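Local coordinates for MAU2 chromatid cohesion factor homolog (Saccharomyces cerevisiae, PDB 4XDN), which forms a complex with SCC2 that is required for cohesin to associate with chromosomes, and so takes part in sister chromatid cohesion, at residues A[205-208]-A[212-215]; A[390-395]-A[416-421]; A[474-479]-A[520-525]. All blocks are in the same frame, centred on the assembly; numbering follows the deposited sequence.

Interaction 1: residues A[205-208]-A[212-215]; sequences SQCR and QWKW
A Cys sulfur-aromatic contact closes the short turn between helix 193-206 and helix 212-228, where Cys207 folds back onto Trp213 and Lys214 in the first turn of the second helix. Cys207 SG lies 3.6 Å from Trp213 CD1 and 3.7 Å from Trp213 NE1, so it meets the pyrrole corner of the indole and not its six-membered ring. The approach is oblique: Cys207 SG is 4.3 Å from the centroid of the five-membered ring of Trp213, on a line 52° off the ring normal. The sulfur stands anti to the carbonyl carbon of its own residue (chi1 -69°), which turns it toward the indole. The tryptophan in turn has CG anti to the backbone N (chi1 177°), and the ring extends to meet the sulfur. Its polar corner is fixed independently, because Trp213 NE1 is hydrogen-bonded to Ser177 OG on helix 170-189, while the ring also rests on Ile299 and Ile301 of strand 297-302.

Lys214 makes the second half of the contact with its aliphatic stem. Cys207 CB sits 3.7 Å from Lys214 CB, and Arg208 O comes within 3.6 Å of Lys214 CB and 3.8 Å of Lys214 CD, so the turn backbone lies alongside the methylenes. The extended chain carries NZ onward to a salt bridge with Glu209. Ser211 OG hydrogen-bonds both Arg208 O and Lys214 N, tying the turn to the start of the following helix. This is the short connection between consecutive helices seen in all-helical, repeat-like scaffolds.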
ATOM      1  N   SER A 205       4.940  -2.544  24.511  1.00 41.39           N
ATOM      2  CA  SER A 205       5.462  -2.150  25.816  1.00 44.18           C
ATOM      3  C   SER A 205       5.850  -3.356  26.670  1.00 44.77           C
ATOM      4  O   SER A 205       6.680  -3.239  27.573  1.00 45.03           O
ATOM      5  CB  SER A 205       4.432  -1.300  26.562  1.00 47.45           C
ATOM      6  OG  SER A 205       3.288  -2.064  26.906  1.00 49.52           O
ATOM      7  N   GLN A 206       5.252  -4.508  26.382  1.00 44.95           N
ATOM      8  CA  GLN A 206       5.483  -5.713  27.174  1.00 47.71           C
ATOM      9  C   GLN A 206       6.585  -6.593  26.591  1.00 45.54           C
ATOM     10  O   GLN A 206       7.039  -7.532  27.241  1.00 47.52           O
ATOM     11  CB  GLN A 206       4.187  -6.517  27.291  1.00 54.30           C
ATOM     12  CG  GLN A 206       3.104  -5.814  28.095  1.00 62.51           C
ATOM     13  CD  GLN A 206       1.740  -6.452  27.922  1.00 68.58           C
ATOM     14  OE1 GLN A 206       0.761  -5.774  27.610  1.00 69.51           O
ATOM     15  NE2 GLN A 206       1.667  -7.763  28.128  1.00 71.94           N
ATOM     16  N   CYS A 207       7.013  -6.292  25.371  1.00 41.88           N
ATOM     17  CA  CYS A 207       8.070  -7.064  24.726  1.00 40.73           C
ATOM     18  C   CYS A 207       9.448  -6.705  25.266  1.00 43.34           C
ATOM     19  O   CYS A 207       9.699  -5.563  25.657  1.00 43.90           O
ATOM     20  CB  CYS A 207       8.050  -6.848  23.212  1.00 39.83           C
ATOM     21  SG  CYS A 207       6.630  -7.565  22.369  1.00 38.20           S
ATOM     22  N   ARG A 208      10.337  -7.694  25.279  1.00 44.34           N
ATOM     23  CA  ARG A 208      11.732  -7.480  25.640  1.00 45.56           C
ATOM     24  C   ARG A 208      12.364  -6.494  24.663  1.00 44.19           C
ATOM     25  O   ARG A 208      12.236  -6.640  23.447  1.00 40.33           O
ATOM     26  CB  ARG A 208      12.496  -8.808  25.640  1.00 45.24           C
ATOM     27  CG  ARG A 208      13.981  -8.692  25.955  1.00 48.46           C
ATOM     28  CD  ARG A 208      14.615 -10.069  26.138  1.00 51.83           C
ATOM     29  NE  ARG A 208      14.373 -10.947  24.992  1.00 52.39           N
ATOM     30  CZ  ARG A 208      15.180 -11.063  23.939  1.00 52.93           C
ATOM     31  NH1 ARG A 208      16.303 -10.360  23.868  1.00 54.07           N
ATOM     32  NH2 ARG A 208      14.863 -11.891  22.948  1.00 51.54           N
ATOM     33  N   GLN A 212      14.330  -9.429  18.539  1.00 31.83           N
ATOM     34  CA  GLN A 212      13.841  -9.624  17.179  1.00 32.11           C
ATOM     35  C   GLN A 212      12.321  -9.533  17.139  1.00 29.61           C
ATOM     36  O   GLN A 212      11.739  -8.989  16.200  1.00 29.20           O
ATOM     37  CB  GLN A 212      14.303 -10.979  16.640  1.00 32.14           C
ATOM     38  CG  GLN A 212      13.774 -11.319  15.259  1.00 29.58           C
ATOM     39  CD  GLN A 212      14.303 -12.643  14.750  1.00 30.59           C
ATOM     40  OE1 GLN A 212      14.330 -13.635  15.481  1.00 30.71           O
ATOM     41  NE2 GLN A 212      14.735 -12.666  13.494  1.00 29.29           N
ATOM     42  N   TRP A 213      11.690 -10.067  18.177  1.00 28.70           N
ATOM     43  CA  TRP A 213      10.239 -10.096  18.273  1.00 29.96           C
ATOM     44  C   TRP A 213       9.651  -8.688  18.357  1.00 29.86           C
ATOM     45  O   TRP A 213       8.713  -8.361  17.630  1.00 29.03           O
ATOM     46  CB  TRP A 213       9.824 -10.932  19.487  1.00 33.67           C
ATOM     47  CG  TRP A 213       8.348 -10.982  19.741  1.00 34.24           C
ATOM     48  CD1 TRP A 213       7.713 -10.673  20.908  1.00 37.55           C
ATOM     49  CD2 TRP A 213       7.322 -11.370  18.817  1.00 32.99           C
ATOM     50  NE1 TRP A 213       6.359 -10.843  20.768  1.00 37.38           N
ATOM     51  CE2 TRP A 213       6.092 -11.271  19.496  1.00 34.12           C
ATOM     52  CE3 TRP A 213       7.324 -11.791  17.485  1.00 31.93           C
ATOM     53  CZ2 TRP A 213       4.876 -11.573  18.887  1.00 32.55           C
ATOM     54  CZ3 TRP A 213       6.115 -12.090  16.883  1.00 32.24           C
ATOM     55  CH2 TRP A 213       4.909 -11.980  17.584  1.00 33.82           C
ATOM     56  N   LYS A 214      10.203  -7.849  19.229  1.00 28.40           N
ATOM     57  CA  LYS A 214       9.691  -6.491  19.384  1.00 28.58           C
ATOM     58  C   LYS A 214       9.894  -5.674  18.114  1.00 29.07           C
ATOM     59  O   LYS A 214       8.985  -4.983  17.660  1.00 29.28           O
ATOM     60  CB  LYS A 214      10.358  -5.778  20.560  1.00 31.11           C
ATOM     61  CG  LYS A 214       9.927  -4.322  20.686  1.00 32.54           C
ATOM     62  CD  LYS A 214      10.318  -3.699  22.015  1.00 34.23           C
ATOM     63  CE  LYS A 214       9.752  -2.290  22.120  1.00 36.21           C
ATOM     64  NZ  LYS A 214      10.099  -1.616  23.399  1.00 40.27           N
ATOM     65  N   TRP A 215      11.094  -5.755  17.548  1.00 29.66           N
ATOM     66  CA  TRP A 215      11.412  -5.021  16.331  1.00 29.94           C
ATOM     67  C   TRP A 215      10.552  -5.487  15.163  1.00 30.88           C
ATOM     68  O   TRP A 215      10.205  -4.694  14.290  1.00 34.27           O
ATOM     69  CB  TRP A 215      12.897  -5.170  15.989  1.00 29.43           C
ATOM     70  CG  TRP A 215      13.777  -4.155  16.666  1.00 32.11           C
ATOM     71  CD1 TRP A 215      13.480  -2.843  16.905  1.00 34.20           C
ATOM     72  CD2 TRP A 215      15.092  -4.369  17.193  1.00 33.94           C
ATOM     73  NE1 TRP A 215      14.528  -2.228  17.544  1.00 36.95           N
ATOM     74  CE2 TRP A 215      15.529  -3.143  17.736  1.00 36.51           C
ATOM     75  CE3 TRP A 215      15.942  -5.477  17.261  1.00 35.65           C
ATOM     76  CZ2 TRP A 215      16.780  -2.993  18.332  1.00 38.55           C
ATOM     77  CZ3 TRP A 215      17.183  -5.328  17.856  1.00 37.02           C
ATOM     78  CH2 TRP A 215      17.589  -4.095  18.384  1.00 39.41           C
TER

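Interaction 2: residues A[390-395]-A[416-421]; sequences KVWEQT and VRLLQA. With SO4 (sulfate ion), chain C.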
ATOM      1  N   LYS A 390       3.389   6.552 -15.261  1.00 35.38           N
ATOM      2  CA  LYS A 390       3.806   6.976 -16.594  1.00 36.41           C
ATOM      3  C   LYS A 390       2.869   8.076 -17.078  1.00 36.23           C
ATOM      4  O   LYS A 390       3.309   9.126 -17.551  1.00 36.93           O
ATOM      5  CB  LYS A 390       3.793   5.799 -17.571  1.00 38.08           C
ATOM      6  CG  LYS A 390       4.369   6.115 -18.945  1.00 42.31           C
ATOM      7  CD  LYS A 390       3.977   5.057 -19.967  1.00 47.05           C
ATOM      8  CE  LYS A 390       4.755   5.217 -21.264  1.00 53.52           C
ATOM      9  NZ  LYS A 390       4.271   4.294 -22.329  1.00 56.73           N
ATOM     10  N   VAL A 391       1.573   7.819 -16.951  1.00 33.71           N
ATOM     11  CA  VAL A 391       0.550   8.787 -17.316  1.00 34.53           C
ATOM     12  C   VAL A 391       0.656  10.032 -16.439  1.00 33.96           C
ATOM     13  O   VAL A 391       0.535  11.153 -16.931  1.00 31.81           O
ATOM     14  CB  VAL A 391      -0.864   8.168 -17.198  1.00 34.38           C
ATOM     15  CG1 VAL A 391      -1.970   9.225 -17.352  1.00 34.96           C
ATOM     16  CG2 VAL A 391      -1.038   7.073 -18.235  1.00 33.88           C
ATOM     17  N   TRP A 392       0.895   9.839 -15.146  1.00 31.83           N
ATOM     18  CA  TRP A 392       0.958  10.970 -14.233  1.00 30.25           C
ATOM     19  C   TRP A 392       2.130  11.883 -14.568  1.00 30.33           C
ATOM     20  O   TRP A 392       1.984  13.106 -14.584  1.00 29.97           O
ATOM     21  CB  TRP A 392       1.069  10.508 -12.781  1.00 30.06           C
ATOM     22  CG  TRP A 392       0.765  11.622 -11.829  1.00 27.95           C
ATOM     23  CD1 TRP A 392       1.637  12.555 -11.352  1.00 26.89           C
ATOM     24  CD2 TRP A 392      -0.511  11.934 -11.257  1.00 26.94           C
ATOM     25  NE1 TRP A 392       0.986  13.428 -10.512  1.00 27.26           N
ATOM     26  CE2 TRP A 392      -0.334  13.068 -10.437  1.00 26.00           C
ATOM     27  CE3 TRP A 392      -1.785  11.366 -11.356  1.00 27.19           C
ATOM     28  CZ2 TRP A 392      -1.381  13.640  -9.719  1.00 24.62           C
ATOM     29  CZ3 TRP A 392      -2.823  11.937 -10.640  1.00 26.38           C
ATOM     30  CH2 TRP A 392      -2.615  13.063  -9.834  1.00 24.28           C
ATOM     31  N   GLU A 393       3.290  11.295 -14.838  1.00 29.10           N
ATOM     32  CA  GLU A 393       4.471  12.093 -15.135  1.00 32.76           C
ATOM     33  C   GLU A 393       4.292  12.853 -16.449  1.00 33.39           C
ATOM     34  O   GLU A 393       4.763  13.979 -16.587  1.00 32.69           O
ATOM     35  CB  GLU A 393       5.728  11.222 -15.201  1.00 34.16           C
ATOM     36  CG  GLU A 393       7.004  12.053 -15.295  1.00 37.41           C
ATOM     37  CD  GLU A 393       8.269  11.220 -15.311  1.00 41.03           C
ATOM     38  OE1 GLU A 393       8.178   9.986 -15.487  1.00 42.66           O
ATOM     39  OE2 GLU A 393       9.359  11.810 -15.147  1.00 43.32           O
ATOM     40  N   GLN A 394       3.611  12.233 -17.408  1.00 37.22           N
ATOM     41  CA  GLN A 394       3.325  12.883 -18.683  1.00 40.70           C
ATOM     42  C   GLN A 394       2.373  14.055 -18.489  1.00 36.70           C
ATOM     43  O   GLN A 394       2.526  15.100 -19.125  1.00 33.88           O
ATOM     44  CB  GLN A 394       2.730  11.885 -19.680  1.00 45.34           C
ATOM     45  CG  GLN A 394       3.764  11.151 -20.519  1.00 50.09           C
ATOM     46  CD  GLN A 394       4.556  12.077 -21.425  1.00 52.93           C
ATOM     47  OE1 GLN A 394       5.784  12.012 -21.476  1.00 54.75           O
ATOM     48  NE2 GLN A 394       3.853  12.940 -22.151  1.00 53.57           N
ATOM     49  N   THR A 395       1.392  13.875 -17.610  1.00 34.71           N
ATOM     50  CA  THR A 395       0.430  14.927 -17.308  1.00 34.92           C
ATOM     51  C   THR A 395       1.132  16.135 -16.701  1.00 34.67           C
ATOM     52  O   THR A 395       0.837  17.278 -17.056  1.00 34.80           O
ATOM     53  CB  THR A 395      -0.669  14.427 -16.344  1.00 34.40           C
ATOM     54  OG1 THR A 395      -1.381  13.343 -16.950  1.00 33.96           O
ATOM     55  CG2 THR A 395      -1.655  15.540 -16.009  1.00 33.82           C
ATOM     56  N   VAL A 416      -8.325   6.212 -11.376  1.00 43.88           N
ATOM     57  CA  VAL A 416      -8.837   6.368 -12.734  1.00 45.07           C
ATOM     58  C   VAL A 416      -9.712   7.608 -12.858  1.00 44.22           C
ATOM     59  O   VAL A 416      -9.533   8.410 -13.773  1.00 43.47           O
ATOM     60  CB  VAL A 416      -9.646   5.129 -13.176  1.00 48.65           C
ATOM     61  CG1 VAL A 416     -10.375   5.385 -14.498  1.00 49.95           C
ATOM     62  CG2 VAL A 416      -8.731   3.927 -13.305  1.00 49.99           C
ATOM     63  N   ARG A 417     -10.660   7.761 -11.942  1.00 44.38           N
ATOM     64  CA  ARG A 417     -11.586   8.887 -12.002  1.00 46.03           C
ATOM     65  C   ARG A 417     -10.937  10.183 -11.509  1.00 43.16           C
ATOM     66  O   ARG A 417     -11.463  11.270 -11.746  1.00 41.72           O
ATOM     67  CB  ARG A 417     -12.863   8.586 -11.206  1.00 49.80           C
ATOM     68  CG  ARG A 417     -12.660   8.096  -9.785  1.00 51.20           C
ATOM     69  CD  ARG A 417     -13.764   7.121  -9.376  1.00 52.67           C
ATOM     70  NE  ARG A 417     -13.338   6.227  -8.300  1.00 51.81           N
ATOM     71  CZ  ARG A 417     -14.059   5.924  -7.222  1.00 54.09           C
ATOM     72  NH1 ARG A 417     -15.271   6.433  -7.040  1.00 54.50           N
ATOM     73  NH2 ARG A 417     -13.557   5.099  -6.312  1.00 56.96           N
ATOM     74  N   LEU A 418      -9.792  10.070 -10.840  1.00 41.53           N
ATOM     75  CA  LEU A 418      -9.006  11.247 -10.500  1.00 39.29           C
ATOM     76  C   LEU A 418      -8.395  11.818 -11.773  1.00 38.88           C
ATOM     77  O   LEU A 418      -8.496  13.017 -12.040  1.00 37.04           O
ATOM     78  CB  LEU A 418      -7.907  10.915  -9.485  1.00 37.40           C
ATOM     79  CG  LEU A 418      -6.907  12.047  -9.204  1.00 37.33           C
ATOM     80  CD1 LEU A 418      -7.620  13.319  -8.758  1.00 36.92           C
ATOM     81  CD2 LEU A 418      -5.880  11.628  -8.165  1.00 38.09           C
ATOM     82  N   LEU A 419      -7.764  10.948 -12.556  1.00 38.99           N
ATOM     83  CA  LEU A 419      -7.185  11.348 -13.833  1.00 40.28           C
ATOM     84  C   LEU A 419      -8.258  11.873 -14.775  1.00 42.27           C
ATOM     85  O   LEU A 419      -8.002  12.761 -15.590  1.00 42.56           O
ATOM     86  CB  LEU A 419      -6.448  10.176 -14.483  1.00 41.71           C
ATOM     87  CG  LEU A 419      -5.069   9.844 -13.912  1.00 42.44           C
ATOM     88  CD1 LEU A 419      -4.558   8.539 -14.503  1.00 43.52           C
ATOM     89  CD2 LEU A 419      -4.082  10.977 -14.175  1.00 43.76           C
ATOM     90  N   GLN A 420      -9.462  11.323 -14.659  1.00 43.41           N
ATOM     91  CA  GLN A 420     -10.584  11.771 -15.474  1.00 45.87           C
ATOM     92  C   GLN A 420     -11.068  13.144 -15.012  1.00 44.13           C
ATOM     93  O   GLN A 420     -11.429  13.989 -15.829  1.00 41.80           O
ATOM     94  CB  GLN A 420     -11.725  10.754 -15.418  1.00 50.09           C
ATOM     95  CG  GLN A 420     -12.991  11.186 -16.144  1.00 56.68           C
ATOM     96  CD  GLN A 420     -12.741  11.567 -17.591  1.00 61.65           C
ATOM     97  OE1 GLN A 420     -11.849  11.024 -18.245  1.00 63.74           O
ATOM     98  NE2 GLN A 420     -13.528  12.510 -18.098  1.00 62.24           N
ATOM     99  N   ALA A 421     -11.071  13.361 -13.700  1.00 43.19           N
ATOM    100  CA  ALA A 421     -11.491  14.637 -13.136  1.00 42.31           C
ATOM    101  C   ALA A 421     -10.521  15.741 -13.536  1.00 38.34           C
ATOM    102  O   ALA A 421     -10.929  16.854 -13.873  1.00 39.21           O
ATOM    103  CB  ALA A 421     -11.589  14.543 -11.622  1.00 42.69           C
TER
HETATM  104  S   SO4 C 701     -11.052   3.924  -9.931  1.00 48.99           S
HETATM  105  O1  SO4 C 701      -9.704   3.478 -10.278  1.00 48.42           O
HETATM  106  O2  SO4 C 701     -12.027   3.251 -10.784  1.00 50.20           O
HETATM  107  O3  SO4 C 701     -11.323   3.609  -8.530  1.00 47.22           O
HETATM  108  O4  SO4 C 701     -11.154   5.363 -10.139  1.00 47.24           O
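Val391 starts the contact with its CG1 branch, which points to Leu419 and stops 3.9 Å from Leu419 CD1, the two side chains crossing obliquely. Trp392 follows with CG anti to the backbone N (chi1 -165°), swinging the benzene end of its indole across to the second helix. There Trp392 CE3 lies 3.7 Å from Leu419 CD2, and Trp392 CH2 lies 3.9 Å from Leu418 CD2. Helices 369-398 and 415-426 run nearly parallel here, at 18°, with segment axes 12.0 Å apart, a wide pairing bridged by the indole and leucine branches. Trp392 NE1 reaches the backbone of the other protein chain in the assembly and donates a hydrogen bond to it. An alanine at Trp392 is likely to open a gap beside both leucines and leave that neighbouring backbone without its indole donor. At the start of helix 415-426 a sulfate, probably from the crystallisation liquor, accepts from Arg417 N (3.0 Å to O4), Val416 N and Gly414 N, with Arg417 NE also binding O4. Further along helix 369-398, Thr395 OG1 bonds Val391 O at 2.9 Å from above the carbonyl plane, on the opposite face to Thr395 N.

Interaction 3: residues A[474-479]-A[520-525]; sequences ELVEQC and NPLPCS
Leu522 pushes its two methyl branches against one side of the helix segment 474-479, where Val476 and Cys479 receive them. CD2 takes the first: Leu522 CD2 is 3.6 Å from Val476 CG1 and 3.9 Å from Val476 CB, with the two side chains sliding past each other in opposite directions. CD1 takes the second, more loosely, at 4.1 Å between Leu522 CD1 and Cys479 CB. Val476 and Cys479 are three residues apart, hence on neighbouring turns of the same helical face, and the forked end of one leucine serves both. Leu522 has CG anti to its carbonyl carbon (chi1 -63°), which directs the fork at the helix. The same leucine also packs on Tyr457 of helix 446-466 and His513 of helix 499-513.

Pro521 and Pro523 flank this leucine, and the backbone from 521 to 523 is extended, with polyproline-like angles. Backbone hydrogen bonds tie Leu522 to Ser512, near the end of helix 499-513. Within 474-479, the helical bond from Cys479 N to Leu475 O (3.2 Å) belongs to the turn that carries Val476 and Cys479.

Ser525 ends the segment as the N-cap of helix 526-543; the loop thus leads from helix 499-513 to helix 526-543 and touches helix 472-490 through Leu522.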
ATOM      1  N   GLU A 474     -23.174  31.808  -3.548  1.00 75.49           N
ATOM      2  CA  GLU A 474     -23.138  30.355  -3.668  1.00 75.85           C
ATOM      3  C   GLU A 474     -21.710  29.822  -3.762  1.00 70.20           C
ATOM      4  O   GLU A 474     -21.469  28.637  -3.536  1.00 70.01           O
ATOM      5  CB  GLU A 474     -23.943  29.903  -4.890  1.00 80.12           C
ATOM      6  CG  GLU A 474     -23.814  28.416  -5.201  1.00 82.92           C
ATOM      7  CD  GLU A 474     -24.805  27.936  -6.244  1.00 87.38           C
ATOM      8  OE1 GLU A 474     -25.706  28.715  -6.622  1.00 89.88           O
ATOM      9  OE2 GLU A 474     -24.681  26.773  -6.686  1.00 88.17           O
ATOM     10  N   LEU A 475     -20.759  30.706  -4.053  1.00 64.63           N
ATOM     11  CA  LEU A 475     -19.378  30.289  -4.272  1.00 58.31           C
ATOM     12  C   LEU A 475     -18.498  30.383  -3.023  1.00 57.11           C
ATOM     13  O   LEU A 475     -17.581  29.580  -2.857  1.00 56.33           O
ATOM     14  CB  LEU A 475     -18.762  31.119  -5.400  1.00 56.33           C
ATOM     15  CG  LEU A 475     -19.249  30.762  -6.809  1.00 55.90           C
ATOM     16  CD1 LEU A 475     -18.886  31.851  -7.805  1.00 55.59           C
ATOM     17  CD2 LEU A 475     -18.669  29.424  -7.251  1.00 54.18           C
ATOM     18  N   VAL A 476     -18.764  31.345  -2.145  1.00 58.57           N
ATOM     19  CA  VAL A 476     -17.909  31.540  -0.971  1.00 58.24           C
ATOM     20  C   VAL A 476     -18.183  30.498   0.116  1.00 58.73           C
ATOM     21  O   VAL A 476     -17.250  29.965   0.711  1.00 56.46           O
ATOM     22  CB  VAL A 476     -18.062  32.966  -0.369  1.00 59.70           C
ATOM     23  CG1 VAL A 476     -17.430  33.999  -1.290  1.00 58.31           C
ATOM     24  CG2 VAL A 476     -19.520  33.315  -0.097  1.00 64.01           C
ATOM     25  N   GLU A 477     -19.455  30.225   0.383  1.00 62.21           N
ATOM     26  CA  GLU A 477     -19.842  29.150   1.291  1.00 65.93           C
ATOM     27  C   GLU A 477     -19.195  27.830   0.886  1.00 62.26           C
ATOM     28  O   GLU A 477     -18.695  27.093   1.736  1.00 62.19           O
ATOM     29  CB  GLU A 477     -21.368  29.000   1.325  1.00 71.87           C
ATOM     30  CG  GLU A 477     -21.877  27.825   2.154  1.00 76.60           C
ATOM     31  CD  GLU A 477     -21.486  27.919   3.617  1.00 79.52           C
ATOM     32  OE1 GLU A 477     -21.115  29.024   4.069  1.00 79.16           O
ATOM     33  OE2 GLU A 477     -21.553  26.885   4.315  1.00 81.71           O
ATOM     34  N   GLN A 478     -19.210  27.536  -0.410  1.00 59.22           N
ATOM     35  CA  GLN A 478     -18.607  26.309  -0.916  1.00 57.37           C
ATOM     36  C   GLN A 478     -17.104  26.298  -0.656  1.00 53.50           C
ATOM     37  O   GLN A 478     -16.537  25.260  -0.312  1.00 52.74           O
ATOM     38  CB  GLN A 478     -18.890  26.144  -2.411  1.00 57.85           C
ATOM     39  CG  GLN A 478     -20.341  25.817  -2.735  1.00 62.35           C
ATOM     40  CD  GLN A 478     -20.798  24.505  -2.124  1.00 65.43           C
ATOM     41  OE1 GLN A 478     -19.993  23.606  -1.882  1.00 64.31           O
ATOM     42  NE2 GLN A 478     -22.096  24.394  -1.864  1.00 69.14           N
ATOM     43  N   CYS A 479     -16.463  27.453  -0.817  1.00 51.11           N
ATOM     44  CA  CYS A 479     -15.046  27.586  -0.497  1.00 49.27           C
ATOM     45  C   CYS A 479     -14.807  27.275   0.978  1.00 50.32           C
ATOM     46  O   CYS A 479     -13.917  26.496   1.321  1.00 49.04           O
ATOM     47  CB  CYS A 479     -14.540  28.994  -0.824  1.00 48.80           C
ATOM     48  SG  CYS A 479     -14.196  29.292  -2.570  1.00 46.92           S
ATOM     49  N   ASN A 520     -11.689  39.085  -5.524  1.00 50.82           N
ATOM     50  CA  ASN A 520     -12.607  39.066  -4.387  1.00 52.38           C
ATOM     51  C   ASN A 520     -12.110  38.137  -3.283  1.00 50.96           C
ATOM     52  O   ASN A 520     -12.608  37.023  -3.135  1.00 49.49           O
ATOM     53  CB  ASN A 520     -14.004  38.640  -4.839  1.00 54.10           C
ATOM     54  CG  ASN A 520     -14.580  39.565  -5.894  1.00 56.06           C
ATOM     55  OD1 ASN A 520     -15.041  40.663  -5.587  1.00 59.34           O
ATOM     56  ND2 ASN A 520     -14.556  39.122  -7.147  1.00 54.36           N
ATOM     57  N   PRO A 521     -11.123  38.600  -2.497  1.00 51.36           N
ATOM     58  CA  PRO A 521     -10.554  37.772  -1.429  1.00 50.49           C
ATOM     59  C   PRO A 521     -11.574  37.444  -0.343  1.00 53.69           C
ATOM     60  O   PRO A 521     -12.437  38.270  -0.044  1.00 54.87           O
ATOM     61  CB  PRO A 521      -9.424  38.645  -0.872  1.00 51.27           C
ATOM     62  CG  PRO A 521      -9.821  40.037  -1.207  1.00 53.16           C
ATOM     63  CD  PRO A 521     -10.537  39.952  -2.517  1.00 51.97           C
ATOM     64  N   LEU A 522     -11.473  36.249   0.232  1.00 51.38           N
ATOM     65  CA  LEU A 522     -12.391  35.826   1.283  1.00 53.47           C
ATOM     66  C   LEU A 522     -12.095  36.562   2.586  1.00 54.99           C
ATOM     67  O   LEU A 522     -10.971  37.018   2.796  1.00 54.37           O
ATOM     68  CB  LEU A 522     -12.293  34.317   1.507  1.00 52.88           C
ATOM     69  CG  LEU A 522     -12.691  33.427   0.329  1.00 52.59           C
ATOM     70  CD1 LEU A 522     -12.187  32.011   0.550  1.00 52.04           C
ATOM     71  CD2 LEU A 522     -14.200  33.434   0.135  1.00 55.14           C
ATOM     72  N   PRO A 523     -13.105  36.682   3.467  1.00 59.43           N
ATOM     73  CA  PRO A 523     -12.887  37.324   4.771  1.00 63.43           C
ATOM     74  C   PRO A 523     -11.942  36.531   5.672  1.00 64.34           C
ATOM     75  O   PRO A 523     -11.906  35.305   5.604  1.00 61.91           O
ATOM     76  CB  PRO A 523     -14.294  37.373   5.384  1.00 66.33           C
ATOM     77  CG  PRO A 523     -15.232  37.192   4.247  1.00 66.33           C
ATOM     78  CD  PRO A 523     -14.519  36.325   3.265  1.00 62.02           C
ATOM     79  N   CYS A 524     -11.193  37.236   6.514  1.00 67.04           N
ATOM     80  CA  CYS A 524     -10.287  36.595   7.459  1.00 67.32           C
ATOM     81  C   CYS A 524      -9.848  37.579   8.535  1.00 72.17           C
ATOM     82  O   CYS A 524      -9.753  38.782   8.288  1.00 73.78           O
ATOM     83  CB  CYS A 524      -9.062  36.034   6.735  1.00 62.76           C
ATOM     84  SG  CYS A 524      -8.110  37.269   5.825  1.00 64.96           S
ATOM     85  N   SER A 525      -9.583  37.064   9.730  1.00 74.57           N
ATOM     86  CA  SER A 525      -9.113  37.891  10.834  1.00 76.70           C
ATOM     87  C   SER A 525      -7.647  38.257  10.639  1.00 75.88           C
ATOM     88  O   SER A 525      -6.933  37.612   9.872  1.00 74.35           O
ATOM     89  CB  SER A 525      -9.301  37.167  12.167  1.00 78.24           C
ATOM     90  OG  SER A 525      -8.476  36.018  12.243  1.00 75.67           O
TER

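In the fold
The three contacts follow one another along a mostly helical chain without touching, interactions 1 and 2 lying on opposite sides of its centre, about 43 Å apart between centres. Interaction 2 is a buried helix-against-helix contact, apolar across the interface, and of the three it alone meets the second protein chain. Interaction 3 is also buried but sets a loop against a helix, about 35 Å from the chain centre, and rests on a few aliphatic touches. Interaction 1, partly buried, joins consecutive helices through their turn and mixes sulfur-aromatic with methylene packing. In none of them do hydrogen bonds link the paired segments; the polar bonds lie within a segment or run to surrounding groups.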